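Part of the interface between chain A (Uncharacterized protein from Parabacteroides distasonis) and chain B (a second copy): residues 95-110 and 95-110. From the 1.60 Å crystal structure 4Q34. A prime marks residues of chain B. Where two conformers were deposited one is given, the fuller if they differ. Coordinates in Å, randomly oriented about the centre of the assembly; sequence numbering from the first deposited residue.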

# COMPACT_ATOMS: atom_id res chain seq x y z
N GLY A 95 -2.01 2.90 7.61
CA GLY A 95 -3.23 3.50 8.19
C GLY A 95 -3.45 3.29 9.65
O GLY A 95 -4.32 3.93 10.22
N ARG A 96 -2.69 2.40 10.29
CA ARG A 96 -2.82 2.10 11.72
C ARG A 96 -2.15 3.22 12.52
O ARG A 96 -1.02 3.07 13.00
CB ARG A 96 -2.20 0.74 12.05
CG ARG A 96 -2.44 0.28 13.49
CD ARG A 96 -1.97 -1.13 13.60
NE ARG A 96 -2.16 -1.75 14.94
CZ ARG A 96 -3.24 -2.38 15.37
NH1 ARG A 96 -4.35 -2.45 14.66
NH2 ARG A 96 -3.24 -2.95 16.58
N GLY A 97 -2.85 4.35 12.63
CA GLY A 97 -2.40 5.48 13.45
C GLY A 97 -2.81 5.30 14.88
O GLY A 97 -3.54 4.38 15.21
N THR A 98 -2.33 6.20 15.75
CA THR A 98 -2.58 6.14 17.17
C THR A 98 -3.75 7.03 17.61
O THR A 98 -4.09 7.05 18.80
CB THR A 98 -1.32 6.58 17.93
OG1 THR A 98 -0.97 7.90 17.50
CG2 THR A 98 -0.16 5.56 17.66
N GLU A 99 -4.34 7.77 16.68
CA GLU A 99 -5.40 8.72 17.03
C GLU A 99 -6.80 8.24 16.60
O GLU A 99 -6.96 7.48 15.62
CB GLU A 99 -5.18 10.04 16.32
CG GLU A 99 -3.89 10.72 16.66
CD GLU A 99 -3.53 11.76 15.63
OE1 GLU A 99 -3.33 11.36 14.47
OE2 GLU A 99 -3.39 12.94 16.00
N SER A 100 -7.81 8.71 17.33
CA SER A 100 -9.18 8.55 16.91
C SER A 100 -9.41 9.62 15.85
O SER A 100 -8.92 10.73 16.00
CB SER A 100 -10.13 8.74 18.09
OG SER A 100 -10.04 7.65 18.99
N VAL A 101 -10.15 9.30 14.79
CA VAL A 101 -10.34 10.24 13.70
C VAL A 101 -11.64 9.94 12.96
O VAL A 101 -12.06 8.78 12.86
CB VAL A 101 -9.14 10.21 12.73
CG1 VAL A 101 -8.99 8.85 12.10
CG2 VAL A 101 -9.27 11.30 11.66
N THR A 102 -12.28 10.99 12.44
CA THR A 102 -13.45 10.85 11.58
C THR A 102 -13.03 11.27 10.17
O THR A 102 -12.45 12.35 10.00
CB THR A 102 -14.63 11.66 12.08
OG1 THR A 102 -15.04 11.13 13.34
CG2 THR A 102 -15.80 11.56 11.13
N ILE A 103 -13.29 10.38 9.22
CA ILE A 103 -12.97 10.59 7.83
C ILE A 103 -14.31 10.73 7.10
O ILE A 103 -15.17 9.89 7.27
CB ILE A 103 -12.24 9.36 7.26
CG1 ILE A 103 -10.95 9.04 8.02
CG2 ILE A 103 -11.95 9.57 5.78
CD1 ILE A 103 -9.94 10.11 7.97
N SER A 104 -14.44 11.73 6.24
CA SER A 104 -15.62 11.90 5.39
C SER A 104 -15.19 12.27 3.99
O SER A 104 -14.33 13.13 3.83
CB SER A 104 -16.46 13.05 5.90
OG SER A 104 -17.05 12.71 7.13
N PRO A 105 -15.83 11.67 2.96
CA PRO A 105 -15.52 12.12 1.60
C PRO A 105 -15.76 13.62 1.40
O PRO A 105 -16.75 14.12 1.90
CB PRO A 105 -16.52 11.34 0.75
CG PRO A 105 -16.73 10.10 1.52
CD PRO A 105 -16.78 10.55 2.95
N ALA A 106 -14.87 14.28 0.67
CA ALA A 106 -14.99 15.69 0.33
C ALA A 106 -15.07 15.83 -1.18
O ALA A 106 -14.27 15.23 -1.90
CB ALA A 106 -13.76 16.45 0.85
N PHE A 107 -16.00 16.63 -1.65
CA PHE A 107 -16.19 16.83 -3.09
C PHE A 107 -15.30 17.97 -3.58
O PHE A 107 -15.78 19.05 -3.97
CB PHE A 107 -17.67 17.08 -3.40
CG PHE A 107 -18.52 15.86 -3.25
CD1 PHE A 107 -19.07 15.52 -2.01
CD2 PHE A 107 -18.72 15.00 -4.33
CE1 PHE A 107 -19.84 14.37 -1.86
CE2 PHE A 107 -19.50 13.86 -4.19
CZ PHE A 107 -20.05 13.54 -2.96
N ASP A 108 -14.01 17.70 -3.59
CA ASP A 108 -13.03 18.70 -4.03
C ASP A 108 -12.10 18.16 -5.10
O ASP A 108 -11.01 18.69 -5.31
CB ASP A 108 -12.23 19.22 -2.85
CG ASP A 108 -11.50 18.14 -2.12
OD1 ASP A 108 -11.48 16.99 -2.63
OD2 ASP A 108 -10.95 18.43 -1.05
N GLU A 109 -12.54 17.14 -5.83
CA GLU A 109 -11.67 16.62 -6.93
C GLU A 109 -11.33 17.67 -8.01
O GLU A 109 -10.18 17.75 -8.48
CB GLU A 109 -12.34 15.40 -7.57
CG GLU A 109 -12.29 14.22 -6.61
CD GLU A 109 -12.83 12.92 -7.17
OE1 GLU A 109 -13.51 12.87 -8.22
OE2 GLU A 109 -12.55 11.91 -6.51
N GLU A 110 -12.32 18.47 -8.37
CA GLU A 110 -12.13 19.55 -9.33
C GLU A 110 -11.17 20.64 -8.83
O GLU A 110 -10.46 21.31 -9.63
CB GLU A 110 -13.49 20.13 -9.74
CG GLU A 110 -14.43 19.10 -10.37
CD GLU A 110 -15.21 18.22 -9.39
OE1 GLU A 110 -15.13 18.44 -8.14
OE2 GLU A 110 -15.93 17.30 -9.88
N GLY B 95 -7.69 3.25 0.77
CA GLY B 95 -8.43 3.90 1.88
C GLY B 95 -9.46 4.91 1.50
O GLY B 95 -10.24 5.31 2.35
N ARG B 96 -9.50 5.34 0.25
CA ARG B 96 -10.47 6.33 -0.24
C ARG B 96 -11.82 5.64 -0.45
O ARG B 96 -12.20 5.32 -1.58
CB ARG B 96 -9.97 6.99 -1.53
CG ARG B 96 -10.84 8.15 -2.02
CD ARG B 96 -10.13 8.81 -3.15
NE ARG B 96 -10.83 9.99 -3.72
CZ ARG B 96 -10.73 11.25 -3.31
NH1 ARG B 96 -10.04 11.58 -2.23
NH2 ARG B 96 -11.36 12.22 -3.97
N GLY B 97 -12.53 5.42 0.65
CA GLY B 97 -13.88 4.85 0.62
C GLY B 97 -14.90 5.94 0.41
O GLY B 97 -14.56 7.12 0.44
N THR B 98 -16.16 5.54 0.23
CA THR B 98 -17.25 6.45 -0.04
C THR B 98 -18.04 6.81 1.22
O THR B 98 -19.00 7.60 1.14
CB THR B 98 -18.21 5.82 -1.06
OG1 THR B 98 -18.67 4.56 -0.54
CG2 THR B 98 -17.47 5.63 -2.43
N GLU B 99 -17.69 6.21 2.36
CA GLU B 99 -18.47 6.44 3.59
C GLU B 99 -17.74 7.34 4.60
O GLU B 99 -16.49 7.40 4.64
CB GLU B 99 -18.69 5.11 4.30
CG GLU B 99 -19.46 4.10 3.51
CD GLU B 99 -19.27 2.72 4.06
OE1 GLU B 99 -18.11 2.26 4.06
OE2 GLU B 99 -20.27 2.08 4.44
N SER B 100 -18.53 8.01 5.43
CA SER B 100 -18.00 8.71 6.58
C SER B 100 -17.77 7.63 7.63
O SER B 100 -18.58 6.73 7.76
CB SER B 100 -19.01 9.75 7.08
OG SER B 100 -19.09 10.85 6.17
N VAL B 101 -16.68 7.73 8.38
CA VAL B 101 -16.35 6.70 9.35
C VAL B 101 -15.48 7.28 10.47
O VAL B 101 -14.68 8.19 10.25
CB VAL B 101 -15.63 5.51 8.67
CG1 VAL B 101 -14.33 5.96 8.04
CG2 VAL B 101 -15.40 4.36 9.66
N THR B 102 -15.64 6.74 11.68
CA THR B 102 -14.78 7.07 12.81
C THR B 102 -13.93 5.84 13.11
O THR B 102 -14.47 4.74 13.26
CB THR B 102 -15.58 7.52 14.02
OG1 THR B 102 -16.25 8.73 13.70
CG2 THR B 102 -14.68 7.79 15.20
N ILE B 103 -12.62 6.06 13.17
CA ILE B 103 -11.65 5.04 13.44
C ILE B 103 -11.05 5.37 14.80
O ILE B 103 -10.63 6.49 15.02
CB ILE B 103 -10.51 5.08 12.40
CG1 ILE B 103 -11.02 4.91 10.97
CG2 ILE B 103 -9.47 4.02 12.72
CD1 ILE B 103 -11.69 3.62 10.71
N SER B 104 -10.94 4.38 15.69
CA SER B 104 -10.28 4.54 16.98
C SER B 104 -9.40 3.34 17.25
O SER B 104 -9.84 2.22 17.05
CB SER B 104 -11.31 4.58 18.09
OG SER B 104 -12.06 5.76 18.01
N PRO B 105 -8.18 3.57 17.78
CA PRO B 105 -7.36 2.41 18.17
C PRO B 105 -8.07 1.51 19.19
O PRO B 105 -8.70 2.04 20.09
CB PRO B 105 -6.15 3.05 18.84
CG PRO B 105 -6.03 4.35 18.14
CD PRO B 105 -7.44 4.83 17.97
N ALA B 106 -7.94 0.20 19.04
CA ALA B 106 -8.49 -0.78 19.96
C ALA B 106 -7.35 -1.59 20.55
O ALA B 106 -6.47 -2.06 19.82
CB ALA B 106 -9.44 -1.72 19.20
N PHE B 107 -7.38 -1.79 21.86
CA PHE B 107 -6.34 -2.53 22.55
C PHE B 107 -6.67 -4.02 22.56
O PHE B 107 -6.96 -4.61 23.62
CB PHE B 107 -6.13 -1.97 23.96
CG PHE B 107 -5.47 -0.63 23.97
CD1 PHE B 107 -6.23 0.54 23.87
CD2 PHE B 107 -4.08 -0.53 24.02
CE1 PHE B 107 -5.61 1.78 23.85
CE2 PHE B 107 -3.47 0.72 24.03
CZ PHE B 107 -4.22 1.87 23.93
N ASP B 108 -6.60 -4.62 21.39
CA ASP B 108 -6.90 -6.04 21.25
C ASP B 108 -5.79 -6.81 20.55
O ASP B 108 -6.01 -7.89 20.01
CB ASP B 108 -8.22 -6.24 20.51
CG ASP B 108 -8.21 -5.63 19.15
OD1 ASP B 108 -7.13 -5.18 18.70
OD2 ASP B 108 -9.28 -5.59 18.53
N GLU B 109 -4.57 -6.28 20.61
CA GLU B 109 -3.44 -7.03 19.98
C GLU B 109 -3.21 -8.44 20.57
O GLU B 109 -2.97 -9.41 19.83
CB GLU B 109 -2.16 -6.20 20.09
CG GLU B 109 -2.24 -5.00 19.16
CD GLU B 109 -0.98 -4.15 19.10
OE1 GLU B 109 -0.06 -4.26 19.94
OE2 GLU B 109 -0.93 -3.35 18.16
N GLU B 110 -3.33 -8.53 21.89
CA GLU B 110 -3.21 -9.81 22.58
C GLU B 110 -4.32 -10.81 22.21
O GLU B 110 -4.12 -12.05 22.23
CB GLU B 110 -3.13 -9.58 24.10
CG GLU B 110 -1.94 -8.70 24.52
CD GLU B 110 -2.16 -7.20 24.39
OE1 GLU B 110 -3.30 -6.74 24.07
OE2 GLU B 110 -1.17 -6.45 24.65
O HOH W 1 -5.94 -3.35 17.43
O HOH W 2 -11.62 14.49 -2.26

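The two stretches pair across an exact two-fold axis, so every contact away from the axis occurs twice, while the Thr102–Thr102′ pair on the axis occurs once. At the centre, residues 101-103 of each chain form a short antiparallel ladder; the strand axes approach to 4.6 Å, with 153° between their N-to-C directions. The axis passes between Thr102 and Thr102′, whose CA atoms lie 4.2 Å apart, the short spacing of a non-hydrogen-bonded pair. The flanking pairs, Val101 with Ile103′ and Ile103 with Val101′, have the wider CA-CA separation of 5.4 Å that accompanies direct backbone bonding.

In the first of these pairs, Val101 N donates to Ile103′ O (2.9 Å, N-H...O angle 154°), and Ile103′ N donates to Val101 O (2.8 Å, 167°). Symmetry supplies the same two bonds for Ile103 and Val101′, so the amides and carbonyls of both residues are satisfied in each chain. The carbonyls receive further, weaker support from CA-H...O contacts: Thr102′ CA lies 3.2 Å from Val101 O, and Ser100 CA lies 3.1 Å from Ile103′ O, with angles at H of 143° and 141°.

The side chains alternate between the two faces of this ladder. Thr102 and Thr102′ share one face, where their m rotamers bring Thr102 OG1 within 2.7 Å of Thr102′ OG1 in a hydrogen bond. Either hydroxyl could be the donor, and a group able to act in both roles suits a position where a residue meets its own copy. A similar hydroxyl pairing continues just beyond each end of the ladder: Ser100 OG and Ser104′ OG are hydrogen-bonded at 2.9 Å, both side chains again in m rotamers. These hydroxyls thus find partners across the interface although their residues are exposed. Val101 and Ile103 occupy the other face, and the apolar contact there is Val101 CG1 to Ile103′ CB at 4.1 Å. Beta-branched residues suit such extended backbone.

Further out, Pro105 directs its CA-to-CB bond toward the partner and has the largest covered area of any residue in its stretch. Its ring packs against backbone, with Pro105′ CG 3.4 Å from Thr98 O and Pro105′ CD 3.6 Å from Glu99 O. Proline has no amide hydrogen to satisfy here.

The outermost link is ionic. Arg96 leaves its backbone sideways, but chi1 to chi3 are all t, and the extended chain carries its guanidinium to the partner. Arg96 NH2 donates to Glu109′ OE2 at 2.8 Å with an angle of 163°, forming a salt bridge; the carboxylate oxygen sits at the guanidinium edge, near its plane. The same nitrogen donates to water 1, with Arg96 NH2 2.9 Å from the water oxygen. That water donates in turn to Ala106′ O at 2.8 Å and Asp108′ OD1 at 2.5 Å, placing the p-rotamer aspartate in a bridged network. Arg96 NE is satisfied elsewhere in the structure. Together the two stretches bury 791 Å², both sides summed.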